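Local coordinates for glutamine amidotransferase type-2 domain-containing protein (Pseudomonas aeruginosa PAO1, PDB 1TE5) that probably hydrolyses glutamine to release ammonia as a class-II (Ntn-type) glutamine amidotransferase domain, although its physiological acceptor is not established, at residues S159-Y164 against G168-L173; L188-R193 against V244-G249; P118-P123 against R139-F144. All coordinates share one frame; numbering follows the deposited sequence.

Contact 1 of 3, residues S159-Y164 against G168-L173; sequences SACDEY and GVFNAL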
ATOM      1  N   SER A 159       0.370  -0.748 -27.221  1.00 39.76           N
ATOM      2  CA  SER A 159      -0.919  -0.857 -27.883  1.00 42.82           C
ATOM      3  C   SER A 159      -2.021  -0.192 -27.082  1.00 40.36           C
ATOM      4  O   SER A 159      -2.766   0.634 -27.604  1.00 41.02           O
ATOM      5  CB  SER A 159      -1.266  -2.329 -28.115  1.00 46.30           C
ATOM      6  OG  SER A 159      -0.379  -2.926 -29.047  1.00 51.37           O
ATOM      7  N   ALA A 160      -2.133  -0.582 -25.819  1.00 39.91           N
ATOM      8  CA  ALA A 160      -3.152  -0.044 -24.928  1.00 39.45           C
ATOM      9  C   ALA A 160      -3.020   1.467 -24.770  1.00 38.70           C
ATOM     10  O   ALA A 160      -4.022   2.184 -24.773  1.00 40.09           O
ATOM     11  CB  ALA A 160      -3.077  -0.726 -23.574  1.00 40.59           C
ATOM     12  N   CYS A 161      -1.786   1.942 -24.614  1.00 38.41           N
ATOM     13  CA  CYS A 161      -1.531   3.369 -24.460  1.00 39.39           C
ATOM     14  C   CYS A 161      -1.978   4.132 -25.697  1.00 42.41           C
ATOM     15  O   CYS A 161      -2.540   5.226 -25.590  1.00 45.05           O
ATOM     16  CB  CYS A 161      -0.054   3.620 -24.182  1.00 33.98           C
ATOM     17  SG  CYS A 161       0.451   3.227 -22.488  1.00 34.18           S
ATOM     18  N   ASP A 162      -1.715   3.550 -26.864  1.00 43.76           N
ATOM     19  CA  ASP A 162      -2.099   4.141 -28.140  1.00 46.46           C
ATOM     20  C   ASP A 162      -3.605   4.328 -28.219  1.00 45.28           C
ATOM     21  O   ASP A 162      -4.095   5.355 -28.693  1.00 44.03           O
ATOM     22  CB  ASP A 162      -1.649   3.249 -29.300  1.00 49.83           C
ATOM     23  CG  ASP A 162      -0.386   3.753 -29.972  1.00 53.50           C
ATOM     24  OD1 ASP A 162      -0.312   4.968 -30.267  1.00 56.32           O
ATOM     25  OD2 ASP A 162       0.524   2.930 -30.219  1.00 54.11           O
ATOM     26  N   GLU A 163      -4.332   3.298 -27.805  1.00 44.61           N
ATOM     27  CA  GLU A 163      -5.785   3.335 -27.819  1.00 46.77           C
ATOM     28  C   GLU A 163      -6.360   4.348 -26.846  1.00 46.40           C
ATOM     29  O   GLU A 163      -7.372   4.982 -27.135  1.00 48.69           O
ATOM     30  CB  GLU A 163      -6.363   1.963 -27.490  1.00 48.70           C
ATOM     31  CG  GLU A 163      -6.554   1.058 -28.685  1.00 55.81           C
ATOM     32  CD  GLU A 163      -7.609   0.010 -28.418  1.00 59.39           C
ATOM     33  OE1 GLU A 163      -8.765   0.404 -28.129  1.00 61.77           O
ATOM     34  OE2 GLU A 163      -7.286  -1.198 -28.485  1.00 59.33           O
ATOM     35  N   TYR A 164      -5.766   4.429 -25.661  1.00 45.73           N
ATOM     36  CA  TYR A 164      -6.231   5.356 -24.640  1.00 44.60           C
ATOM     37  C   TYR A 164      -6.028   6.811 -25.071  1.00 44.05           C
ATOM     38  O   TYR A 164      -6.871   7.660 -24.792  1.00 44.16           O
ATOM     39  CB  TYR A 164      -5.516   5.096 -23.307  1.00 44.85           C
ATOM     40  CG  TYR A 164      -5.659   3.688 -22.768  1.00 39.54           C
ATOM     41  CD1 TYR A 164      -6.768   2.907 -23.079  1.00 38.42           C
ATOM     42  CD2 TYR A 164      -4.664   3.129 -21.971  1.00 38.88           C
ATOM     43  CE1 TYR A 164      -6.878   1.596 -22.612  1.00 38.49           C
ATOM     44  CE2 TYR A 164      -4.764   1.826 -21.500  1.00 37.29           C
ATOM     45  CZ  TYR A 164      -5.870   1.063 -21.829  1.00 39.39           C
ATOM     46  OH  TYR A 164      -5.950  -0.244 -21.411  1.00 38.78           O
ATOM     47  N   GLY A 168      -8.255  10.831 -25.367  1.00 40.88           N
ATOM     48  CA  GLY A 168      -7.865  11.926 -24.496  1.00 40.70           C
ATOM     49  C   GLY A 168      -6.379  11.953 -24.186  1.00 40.20           C
ATOM     50  O   GLY A 168      -5.588  11.303 -24.870  1.00 41.48           O
ATOM     51  N   VAL A 169      -5.990  12.746 -23.187  1.00 39.79           N
ATOM     52  CA  VAL A 169      -4.591  12.851 -22.777  1.00 39.03           C
ATOM     53  C   VAL A 169      -4.211  11.636 -21.939  1.00 37.70           C
ATOM     54  O   VAL A 169      -4.874  11.333 -20.942  1.00 36.71           O
ATOM     55  CB  VAL A 169      -4.336  14.118 -21.914  1.00 42.64           C
ATOM     56  CG1 VAL A 169      -2.880  14.151 -21.434  1.00 39.83           C
ATOM     57  CG2 VAL A 169      -4.668  15.379 -22.703  1.00 44.44           C
ATOM     58  N   PHE A 170      -3.145  10.946 -22.333  1.00 35.38           N
ATOM     59  CA  PHE A 170      -2.711   9.785 -21.580  1.00 34.63           C
ATOM     60  C   PHE A 170      -1.213   9.726 -21.313  1.00 33.66           C
ATOM     61  O   PHE A 170      -0.474   9.035 -22.008  1.00 35.41           O
ATOM     62  CB  PHE A 170      -3.183   8.488 -22.240  1.00 32.35           C
ATOM     63  CG  PHE A 170      -3.067   7.281 -21.342  1.00 29.78           C
ATOM     64  CD1 PHE A 170      -3.945   7.105 -20.278  1.00 30.40           C
ATOM     65  CD2 PHE A 170      -2.072   6.330 -21.551  1.00 28.97           C
ATOM     66  CE1 PHE A 170      -3.834   6.003 -19.435  1.00 30.21           C
ATOM     67  CE2 PHE A 170      -1.953   5.230 -20.717  1.00 24.68           C
ATOM     68  CZ  PHE A 170      -2.835   5.064 -19.656  1.00 26.69           C
ATOM     69  N   ASN A 171      -0.768  10.490 -20.325  1.00 30.21           N
ATOM     70  CA  ASN A 171       0.630  10.488 -19.930  1.00 30.16           C
ATOM     71  C   ASN A 171       0.613   9.478 -18.791  1.00 27.18           C
ATOM     72  O   ASN A 171      -0.234   9.575 -17.895  1.00 29.00           O
ATOM     73  CB  ASN A 171       1.045  11.868 -19.422  1.00 30.88           C
ATOM     74  CG  ASN A 171       0.863  12.948 -20.469  1.00 34.37           C
ATOM     75  OD1 ASN A 171       1.562  12.967 -21.479  1.00 35.29           O
ATOM     76  ND2 ASN A 171      -0.091  13.844 -20.243  1.00 36.53           N
ATOM     77  N   ALA A 172       1.493   8.482 -18.836  1.00 27.91           N
ATOM     78  CA  ALA A 172       1.488   7.467 -17.791  1.00 25.85           C
ATOM     79  C   ALA A 172       2.844   6.916 -17.406  1.00 22.75           C
ATOM     80  O   ALA A 172       3.812   7.016 -18.159  1.00 23.42           O
ATOM     81  CB  ALA A 172       0.564   6.328 -18.193  1.00 23.73           C
ATOM     82  N   LEU A 173       2.909   6.384 -16.192  1.00 25.08           N
ATOM     83  CA  LEU A 173       4.113   5.762 -15.663  1.00 25.55           C
ATOM     84  C   LEU A 173       3.658   4.411 -15.121  1.00 26.02           C
ATOM     85  O   LEU A 173       2.674   4.329 -14.376  1.00 29.15           O
ATOM     86  CB  LEU A 173       4.718   6.590 -14.525  1.00 26.68           C
ATOM     87  CG  LEU A 173       5.073   8.057 -14.764  1.00 27.96           C
ATOM     88  CD1 LEU A 173       5.633   8.628 -13.477  1.00 23.14           C
ATOM     89  CD2 LEU A 173       6.063   8.197 -15.914  1.00 27.84           C
TER
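Tyr164, near the end of helix 150-165, and Phe170, just ahead of strand 171-175, form an edge-to-face (T-shaped) aromatic pair. The ring centroids are 5.1 Å apart and the planes stand at 68°, with the tyrosine supplying the edge and the phenylalanine the face. The leading atom of the tyrosine edge, CD2, lies over the rim of that face, 3.5 Å from Phe170 CZ.

The same face receives a CH-pi contact. Tyr164 CB sits 4.0 Å from the centroid of the Phe170 ring and only 16° off its normal, so the methylene covers the ring centre. Phe170 CG is anti to its own backbone N (chi1 -166°), a torsion that lays the ring alongside the tyrosine, both side chains pointing the same way.

A sulfur-aromatic contact approaches from another direction. Cys161 SG meets the Phe170 ring at its edge, 3.6 Å from CE2 and close to the ring plane, one helical turn before Tyr164.

All three side chains are buried. The tyrosine hydroxyl is bonded to Asp135 on helix 128-143, while Phe170 also meets the ring of His107 and the side chain of Phe183.

Helix 150-165 thus packs on the six-stranded antiparallel sheet through the residues entering strand 171-175, a helix-on-sheet layer consistent with the sandwich architecture of Ntn-type amidotransferases.

Contact 2 of 3, residues L188-R193 against V244-G249; sequences LAYITR and VLWWGG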
ATOM      1  N   LEU A 188       5.998  15.267 -21.079  1.00 30.66           N
ATOM      2  CA  LEU A 188       6.740  14.457 -20.125  1.00 31.70           C
ATOM      3  C   LEU A 188       8.205  14.737 -20.445  1.00 30.56           C
ATOM      4  O   LEU A 188       8.539  15.070 -21.575  1.00 29.82           O
ATOM      5  CB  LEU A 188       6.418  12.975 -20.340  1.00 29.84           C
ATOM      6  CG  LEU A 188       6.837  12.005 -19.242  1.00 29.56           C
ATOM      7  CD1 LEU A 188       6.060  12.311 -17.966  1.00 25.19           C
ATOM      8  CD2 LEU A 188       6.579  10.586 -19.709  1.00 23.09           C
ATOM      9  N   ALA A 189       9.074  14.628 -19.457  1.00 30.22           N
ATOM     10  CA  ALA A 189      10.484  14.892 -19.679  1.00 28.86           C
ATOM     11  C   ALA A 189      11.337  14.046 -18.745  1.00 28.01           C
ATOM     12  O   ALA A 189      10.820  13.434 -17.804  1.00 30.46           O
ATOM     13  CB  ALA A 189      10.766  16.377 -19.452  1.00 26.47           C
ATOM     14  N   TYR A 190      12.646  14.024 -18.983  1.00 27.51           N
ATOM     15  CA  TYR A 190      13.546  13.253 -18.135  1.00 26.76           C
ATOM     16  C   TYR A 190      14.978  13.763 -18.169  1.00 26.52           C
ATOM     17  O   TYR A 190      15.336  14.590 -19.004  1.00 28.31           O
ATOM     18  CB  TYR A 190      13.516  11.768 -18.534  1.00 26.26           C
ATOM     19  CG  TYR A 190      14.005  11.476 -19.944  1.00 26.81           C
ATOM     20  CD1 TYR A 190      15.366  11.273 -20.205  1.00 27.26           C
ATOM     21  CD2 TYR A 190      13.106  11.381 -21.011  1.00 27.02           C
ATOM     22  CE1 TYR A 190      15.820  10.984 -21.496  1.00 28.58           C
ATOM     23  CE2 TYR A 190      13.553  11.089 -22.307  1.00 26.95           C
ATOM     24  CZ  TYR A 190      14.910  10.891 -22.539  1.00 29.49           C
ATOM     25  OH  TYR A 190      15.347  10.593 -23.815  1.00 35.08           O
ATOM     26  N   ILE A 191      15.780  13.297 -17.222  1.00 24.40           N
ATOM     27  CA  ILE A 191      17.188  13.654 -17.165  1.00 25.38           C
ATOM     28  C   ILE A 191      17.980  12.559 -16.456  1.00 26.91           C
ATOM     29  O   ILE A 191      17.667  12.189 -15.323  1.00 27.37           O
ATOM     30  CB  ILE A 191      17.439  15.024 -16.485  1.00 26.00           C
ATOM     31  CG1 ILE A 191      18.929  15.376 -16.572  1.00 30.81           C
ATOM     32  CG2 ILE A 191      16.992  15.003 -15.023  1.00 24.77           C
ATOM     33  CD1 ILE A 191      19.255  16.764 -16.105  1.00 33.83           C
ATOM     34  N   THR A 192      18.991  12.035 -17.140  1.00 26.96           N
ATOM     35  CA  THR A 192      19.821  10.984 -16.580  1.00 28.68           C
ATOM     36  C   THR A 192      21.075  11.607 -16.008  1.00 29.31           C
ATOM     37  O   THR A 192      21.710  12.433 -16.658  1.00 29.64           O
ATOM     38  CB  THR A 192      20.243   9.974 -17.650  1.00 27.53           C
ATOM     39  OG1 THR A 192      19.098   9.560 -18.403  1.00 29.24           O
ATOM     40  CG2 THR A 192      20.888   8.757 -17.007  1.00 28.74           C
ATOM     41  N   ARG A 193      21.438  11.203 -14.800  1.00 31.20           N
ATOM     42  CA  ARG A 193      22.623  11.724 -14.144  1.00 31.83           C
ATOM     43  C   ARG A 193      23.586  10.570 -13.926  1.00 31.13           C
ATOM     44  O   ARG A 193      23.221   9.559 -13.338  1.00 30.95           O
ATOM     45  CB  ARG A 193      22.232  12.376 -12.815  1.00 37.51           C
ATOM     46  CG  ARG A 193      21.326  13.598 -12.992  1.00 43.89           C
ATOM     47  CD  ARG A 193      20.564  13.953 -11.724  1.00 48.30           C
ATOM     48  NE  ARG A 193      21.440  14.313 -10.612  1.00 52.77           N
ATOM     49  CZ  ARG A 193      21.454  13.688  -9.436  1.00 56.81           C
ATOM     50  NH1 ARG A 193      22.283  14.090  -8.478  1.00 56.01           N
ATOM     51  NH2 ARG A 193      20.653  12.650  -9.216  1.00 59.62           N
ATOM     52  N   VAL A 244       9.228   5.141 -23.427  1.00 25.99           N
ATOM     53  CA  VAL A 244      10.593   4.773 -23.090  1.00 26.77           C
ATOM     54  C   VAL A 244      10.523   3.723 -21.996  1.00 28.15           C
ATOM     55  O   VAL A 244       9.641   3.769 -21.141  1.00 28.46           O
ATOM     56  CB  VAL A 244      11.423   5.982 -22.573  1.00 26.20           C
ATOM     57  CG1 VAL A 244      12.824   5.539 -22.225  1.00 24.82           C
ATOM     58  CG2 VAL A 244      11.499   7.083 -23.622  1.00 25.33           C
ATOM     59  N   LEU A 245      11.380   2.715 -22.084  1.00 26.55           N
ATOM     60  CA  LEU A 245      11.414   1.692 -21.059  1.00 25.71           C
ATOM     61  C   LEU A 245      12.735   1.873 -20.352  1.00 25.99           C
ATOM     62  O   LEU A 245      13.803   1.847 -20.981  1.00 23.42           O
ATOM     63  CB  LEU A 245      11.309   0.282 -21.646  1.00 27.10           C
ATOM     64  CG  LEU A 245      11.097  -0.814 -20.593  1.00 25.44           C
ATOM     65  CD1 LEU A 245       9.844  -0.527 -19.776  1.00 21.41           C
ATOM     66  CD2 LEU A 245      10.990  -2.168 -21.264  1.00 28.83           C
ATOM     67  N   TRP A 246      12.638   2.127 -19.053  1.00 21.97           N
ATOM     68  CA  TRP A 246      13.789   2.334 -18.204  1.00 24.50           C
ATOM     69  C   TRP A 246      14.002   1.115 -17.341  1.00 21.63           C
ATOM     70  O   TRP A 246      13.095   0.310 -17.145  1.00 23.68           O
ATOM     71  CB  TRP A 246      13.560   3.540 -17.293  1.00 20.68           C
ATOM     72  CG  TRP A 246      13.391   4.802 -18.028  1.00 23.71           C
ATOM     73  CD1 TRP A 246      12.218   5.366 -18.438  1.00 26.36           C
ATOM     74  CD2 TRP A 246      14.434   5.664 -18.478  1.00 24.71           C
ATOM     75  NE1 TRP A 246      12.468   6.528 -19.119  1.00 25.92           N
ATOM     76  CE2 TRP A 246      13.823   6.738 -19.158  1.00 25.19           C
ATOM     77  CE3 TRP A 246      15.832   5.634 -18.374  1.00 23.37           C
ATOM     78  CZ2 TRP A 246      14.565   7.784 -19.735  1.00 26.54           C
ATOM     79  CZ3 TRP A 246      16.572   6.674 -18.948  1.00 23.94           C
ATOM     80  CH2 TRP A 246      15.932   7.734 -19.619  1.00 28.81           C
ATOM     81  N   TRP A 247      15.223   0.986 -16.847  1.00 23.69           N
ATOM     82  CA  TRP A 247      15.616  -0.099 -15.967  1.00 22.32           C
ATOM     83  C   TRP A 247      17.057   0.220 -15.623  1.00 19.99           C
ATOM     84  O   TRP A 247      17.897   0.352 -16.522  1.00 20.02           O
ATOM     85  CB  TRP A 247      15.500  -1.460 -16.669  1.00 24.14           C
ATOM     86  CG  TRP A 247      15.557  -2.630 -15.727  1.00 26.59           C
ATOM     87  CD1 TRP A 247      15.890  -2.601 -14.402  1.00 27.23           C
ATOM     88  CD2 TRP A 247      15.253  -3.997 -16.029  1.00 27.47           C
ATOM     89  NE1 TRP A 247      15.810  -3.860 -13.860  1.00 24.85           N
ATOM     90  CE2 TRP A 247      15.425  -4.736 -14.839  1.00 31.12           C
ATOM     91  CE3 TRP A 247      14.856  -4.668 -17.192  1.00 29.68           C
ATOM     92  CZ2 TRP A 247      15.206  -6.115 -14.776  1.00 26.55           C
ATOM     93  CZ3 TRP A 247      14.635  -6.036 -17.127  1.00 31.37           C
ATOM     94  CH2 TRP A 247      14.815  -6.745 -15.929  1.00 29.44           C
ATOM     95  N   GLY A 248      17.337   0.363 -14.331  1.00 20.83           N
ATOM     96  CA  GLY A 248      18.680   0.693 -13.895  1.00 19.12           C
ATOM     97  C   GLY A 248      19.128   2.081 -14.341  1.00 18.30           C
ATOM     98  O   GLY A 248      20.325   2.354 -14.433  1.00 16.32           O
ATOM     99  N   GLY A 249      18.166   2.968 -14.579  1.00 21.07           N
ATOM    100  CA  GLY A 249      18.474   4.318 -15.014  1.00 22.94           C
ATOM    101  C   GLY A 249      18.872   4.394 -16.474  1.00 25.24           C
ATOM    102  O   GLY A 249      19.148   5.471 -16.992  1.00 27.83           O
TER
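Trp246 on strand 243-247 drives the edge of its indole into the face of Tyr190 on strand 188-194, bridging two different antiparallel sheets. Taken in order along 244-249, the segment begins with Val244, whose CG1 lies 3.2 Å above the plane of the Trp246 indole. The valine thus backs the tryptophan from within its own strand and stays short of close contact with the opposite one.

Trp246 carries most of the contact. The centroids of its six-membered ring and the Tyr190 ring are 5.0 Å apart, with planes at 70°, a T-shaped pair. Two neighbouring atoms do the touching: CZ2 and CH2 of Trp246 each come within 3.6 Å of Tyr190 CD1, with CZ2 displaced from the centre of the tyrosine face toward its rim. With CG of Tyr190 held between its backbone N and carbonyl carbon (chi1 63°), the ring presents one face to the indole edge, and the two side chains cross at about a right angle. The far corner of the indole reaches Thr192, two residues further along the strand, Trp246 CH2 lying 3.9 Å from Thr192 OG1.

Beyond the strand, the chain turns through Gly248 to Gly249, both at positive phi. Gly249 O then packs 3.7 Å from Thr192 CG2, while accepting a hydrogen bond from Thr222 OG1, which is also bonded to Thr192 OG1.

Across the two segments the chemistry is therefore aromatic and van der Waals; the polar groups at the threonine end are joined indirectly, through the hydroxyl of Thr222 on strand 220-225, the neighbour of 188-194 in its sheet.

Contact 3 of 3, residues P118-P123 against R139-F144; sequences PGFYRP and RVRRAF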
ATOM      1  N   PRO A 118     -15.316  -4.929 -18.494  1.00 52.32           N
ATOM      2  CA  PRO A 118     -14.942  -5.453 -17.177  1.00 50.54           C
ATOM      3  C   PRO A 118     -14.198  -6.776 -17.317  1.00 48.82           C
ATOM      4  O   PRO A 118     -14.589  -7.638 -18.112  1.00 48.92           O
ATOM      5  CB  PRO A 118     -16.293  -5.634 -16.498  1.00 52.98           C
ATOM      6  CG  PRO A 118     -17.089  -4.517 -17.069  1.00 52.87           C
ATOM      7  CD  PRO A 118     -16.754  -4.616 -18.535  1.00 53.56           C
ATOM      8  N   GLY A 119     -13.128  -6.934 -16.547  1.00 44.63           N
ATOM      9  CA  GLY A 119     -12.338  -8.146 -16.630  1.00 40.10           C
ATOM     10  C   GLY A 119     -11.839  -8.619 -15.290  1.00 36.48           C
ATOM     11  O   GLY A 119     -12.492  -8.393 -14.275  1.00 36.16           O
ATOM     12  N   PHE A 120     -10.708  -9.324 -15.309  1.00 34.70           N
ATOM     13  CA  PHE A 120     -10.065  -9.874 -14.115  1.00 35.04           C
ATOM     14  C   PHE A 120      -9.888  -8.800 -13.047  1.00 31.20           C
ATOM     15  O   PHE A 120     -10.233  -9.001 -11.877  1.00 32.59           O
ATOM     16  CB  PHE A 120      -8.674 -10.423 -14.453  1.00 41.30           C
ATOM     17  CG  PHE A 120      -8.633 -11.330 -15.657  1.00 50.76           C
ATOM     18  CD1 PHE A 120      -9.156 -12.628 -15.597  1.00 54.05           C
ATOM     19  CD2 PHE A 120      -8.016 -10.899 -16.845  1.00 55.56           C
ATOM     20  CE1 PHE A 120      -9.068 -13.485 -16.701  1.00 56.18           C
ATOM     21  CE2 PHE A 120      -7.919 -11.737 -17.955  1.00 58.94           C
ATOM     22  CZ  PHE A 120      -8.444 -13.039 -17.885  1.00 59.24           C
ATOM     23  N   TYR A 121      -9.228  -7.714 -13.437  1.00 30.17           N
ATOM     24  CA  TYR A 121      -8.979  -6.590 -12.552  1.00 30.27           C
ATOM     25  C   TYR A 121     -10.123  -5.594 -12.652  1.00 29.80           C
ATOM     26  O   TYR A 121     -10.600  -5.281 -13.742  1.00 33.48           O
ATOM     27  CB  TYR A 121      -7.661  -5.904 -12.917  1.00 23.52           C
ATOM     28  CG  TYR A 121      -6.441  -6.791 -12.798  1.00 27.29           C
ATOM     29  CD1 TYR A 121      -5.962  -7.504 -13.900  1.00 25.90           C
ATOM     30  CD2 TYR A 121      -5.749  -6.905 -11.592  1.00 26.67           C
ATOM     31  CE1 TYR A 121      -4.824  -8.306 -13.806  1.00 25.48           C
ATOM     32  CE2 TYR A 121      -4.605  -7.706 -11.488  1.00 24.48           C
ATOM     33  CZ  TYR A 121      -4.152  -8.402 -12.602  1.00 25.87           C
ATOM     34  OH  TYR A 121      -3.032  -9.194 -12.512  1.00 28.91           O
ATOM     35  N   ARG A 122     -10.571  -5.108 -11.503  1.00 28.78           N
ATOM     36  CA  ARG A 122     -11.651  -4.136 -11.461  1.00 31.05           C
ATOM     37  C   ARG A 122     -11.233  -2.953 -10.592  1.00 29.27           C
ATOM     38  O   ARG A 122     -10.519  -3.121  -9.600  1.00 25.20           O
ATOM     39  CB  ARG A 122     -12.925  -4.774 -10.895  1.00 32.01           C
ATOM     40  CG  ARG A 122     -13.431  -5.978 -11.671  1.00 39.05           C
ATOM     41  CD  ARG A 122     -14.787  -6.405 -11.150  1.00 43.58           C
ATOM     42  NE  ARG A 122     -15.258  -7.644 -11.756  1.00 47.83           N
ATOM     43  CZ  ARG A 122     -15.664  -7.765 -13.014  1.00 50.87           C
ATOM     44  NH1 ARG A 122     -16.073  -8.938 -13.467  1.00 47.92           N
ATOM     45  NH2 ARG A 122     -15.651  -6.715 -13.821  1.00 53.50           N
ATOM     46  N   PRO A 123     -11.593  -1.727 -11.008  1.00 28.84           N
ATOM     47  CA  PRO A 123     -11.217  -0.573 -10.194  1.00 28.15           C
ATOM     48  C   PRO A 123     -12.021  -0.525  -8.884  1.00 26.39           C
ATOM     49  O   PRO A 123     -13.171  -0.987  -8.819  1.00 28.09           O
ATOM     50  CB  PRO A 123     -11.541   0.609 -11.118  1.00 29.67           C
ATOM     51  CG  PRO A 123     -12.685   0.118 -11.919  1.00 30.26           C
ATOM     52  CD  PRO A 123     -12.253  -1.298 -12.255  1.00 30.40           C
ATOM     53  N   ARG A 139      -5.319  -6.878 -20.444  1.00 27.42           N
ATOM     54  CA  ARG A 139      -4.772  -7.165 -21.761  1.00 29.53           C
ATOM     55  C   ARG A 139      -3.446  -7.892 -21.638  1.00 29.27           C
ATOM     56  O   ARG A 139      -3.090  -8.700 -22.497  1.00 31.39           O
ATOM     57  CB  ARG A 139      -4.552  -5.869 -22.528  1.00 28.83           C
ATOM     58  CG  ARG A 139      -5.800  -5.055 -22.737  1.00 32.23           C
ATOM     59  CD  ARG A 139      -5.431  -3.730 -23.347  1.00 34.99           C
ATOM     60  NE  ARG A 139      -6.602  -2.946 -23.698  1.00 40.79           N
ATOM     61  CZ  ARG A 139      -6.726  -2.275 -24.838  1.00 44.01           C
ATOM     62  NH1 ARG A 139      -7.832  -1.580 -25.080  1.00 45.65           N
ATOM     63  NH2 ARG A 139      -5.743  -2.298 -25.732  1.00 45.68           N
ATOM     64  N   VAL A 140      -2.670  -7.523 -20.626  1.00 28.10           N
ATOM     65  CA  VAL A 140      -1.377  -8.161 -20.389  1.00 27.66           C
ATOM     66  C   VAL A 140      -1.606  -9.567 -19.842  1.00 28.20           C
ATOM     67  O   VAL A 140      -0.907 -10.498 -20.229  1.00 25.70           O
ATOM     68  CB  VAL A 140      -0.485  -7.337 -19.393  1.00 25.33           C
ATOM     69  CG1 VAL A 140       0.789  -8.085 -19.044  1.00 23.76           C
ATOM     70  CG2 VAL A 140      -0.113  -6.010 -20.005  1.00 26.93           C
ATOM     71  N   ARG A 141      -2.580  -9.716 -18.947  1.00 29.91           N
ATOM     72  CA  ARG A 141      -2.887 -11.012 -18.354  1.00 33.55           C
ATOM     73  C   ARG A 141      -3.482 -11.981 -19.386  1.00 35.02           C
ATOM     74  O   ARG A 141      -3.197 -13.180 -19.354  1.00 33.65           O
ATOM     75  CB  ARG A 141      -3.823 -10.847 -17.140  1.00 36.81           C
ATOM     76  CG  ARG A 141      -4.260 -12.168 -16.486  1.00 45.29           C
ATOM     77  CD  ARG A 141      -3.907 -12.277 -14.995  1.00 55.42           C
ATOM     78  NE  ARG A 141      -3.230 -13.512 -14.588  1.00 63.86           N
ATOM     79  CZ  ARG A 141      -2.114 -13.569 -13.852  1.00 68.91           C
ATOM     80  NH1 ARG A 141      -1.583 -14.743 -13.537  1.00 71.86           N
ATOM     81  NH2 ARG A 141      -1.518 -12.457 -13.435  1.00 71.94           N
ATOM     82  N   ARG A 142      -4.297 -11.466 -20.302  1.00 36.72           N
ATOM     83  CA  ARG A 142      -4.915 -12.305 -21.328  1.00 40.50           C
ATOM     84  C   ARG A 142      -3.880 -12.767 -22.348  1.00 39.58           C
ATOM     85  O   ARG A 142      -3.817 -13.951 -22.689  1.00 40.63           O
ATOM     86  CB  ARG A 142      -6.048 -11.550 -22.024  1.00 44.06           C
ATOM     87  CG  ARG A 142      -7.092 -12.448 -22.665  1.00 52.52           C
ATOM     88  CD  ARG A 142      -8.310 -11.645 -23.092  1.00 61.52           C
ATOM     89  NE  ARG A 142      -9.300 -12.471 -23.782  1.00 68.78           N
ATOM     90  CZ  ARG A 142      -9.167 -12.938 -25.025  1.00 70.78           C
ATOM     91  NH1 ARG A 142     -10.127 -13.682 -25.565  1.00 70.86           N
ATOM     92  NH2 ARG A 142      -8.074 -12.665 -25.732  1.00 69.83           N
ATOM     93  N   ALA A 143      -3.075 -11.830 -22.841  1.00 38.25           N
ATOM     94  CA  ALA A 143      -2.038 -12.136 -23.817  1.00 40.42           C
ATOM     95  C   ALA A 143      -0.860 -12.926 -23.233  1.00 41.79           C
ATOM     96  O   ALA A 143      -0.170 -13.637 -23.961  1.00 41.80           O
ATOM     97  CB  ALA A 143      -1.541 -10.861 -24.464  1.00 37.15           C
ATOM     98  N   PHE A 144      -0.625 -12.800 -21.931  1.00 42.91           N
ATOM     99  CA  PHE A 144       0.483 -13.501 -21.275  1.00 44.34           C
ATOM    100  C   PHE A 144       0.074 -14.078 -19.926  1.00 46.34           C
ATOM    101  O   PHE A 144       0.319 -13.478 -18.875  1.00 45.65           O
ATOM    102  CB  PHE A 144       1.684 -12.565 -21.080  1.00 44.67           C
ATOM    103  CG  PHE A 144       2.078 -11.823 -22.322  1.00 42.89           C
ATOM    104  CD1 PHE A 144       1.786 -10.467 -22.454  1.00 41.85           C
ATOM    105  CD2 PHE A 144       2.681 -12.488 -23.384  1.00 41.39           C
ATOM    106  CE1 PHE A 144       2.079  -9.781 -23.627  1.00 43.22           C
ATOM    107  CE2 PHE A 144       2.977 -11.815 -24.558  1.00 40.42           C
ATOM    108  CZ  PHE A 144       2.673 -10.455 -24.682  1.00 42.83           C
TER
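Arg141 of helix 128-143 places its CG methylene over the face of Phe120, in the loop that precedes the helix. This is a CH-pi contact: Arg141 CG stands 4.3 Å from the centroid of the Phe120 ring, 26° off its normal. CG is anti to the backbone N (chi1 177°), extending the chain outward from the helix. The arginine then bends at chi2 and chi3, and its guanidinium plane ends 79° from that of the ring, a geometry that gives no parallel cation stack.

Further approaches, none of them a hydrogen bond, accompany it. Phe120 CE2 also reaches the next helical residue, 4.5 Å from Arg142 CB. On the Tyr121 side, OH lies 3.7 Å from Arg141 NH2 and 4.1 Å from Arg141 CD, in an oblique approach to the guanidinium.

The polar bonds lead elsewhere. Tyr121 OH is hydrogen-bonded to Glu97 O on strand 94-98, and Phe120 O is hydrogen-bonded to Arg141 NH1 of the second subunit. The Tyr121 ring meets Phe120 of that subunit too.

Arg141 thus serves both neighbours in the loop, CG meeting Phe120 while CD and NH2 lie near Tyr121, and it also packs on Phe120 of the second subunit. That division leaves the loop-to-helix contact itself dependent on dispersion and CH-pi attraction.

From the N terminus, contact 3 comes first, closing the short loop from 118-123 through most of helix 128-143. Contact 1 follows, folding the end of helix 150-165 back on the residues leading into strand 171-175 across a three-residue connection. Contact 2 closes last and spans the longest interval, fifty residues containing strands but no helix. The three run in series, neither nesting nor crossing. Contacts 1 and 3 touch: Arg139 packs on Ala160 and Tyr164, and makes a long, weak ion pair with Glu163, joining the consecutive helices. Contacts 1 and 2 both reach the six-stranded sheet, their centres 18 Å apart; contact 2 ties it to the seven-stranded sheet, while contact 3 borders the second subunit.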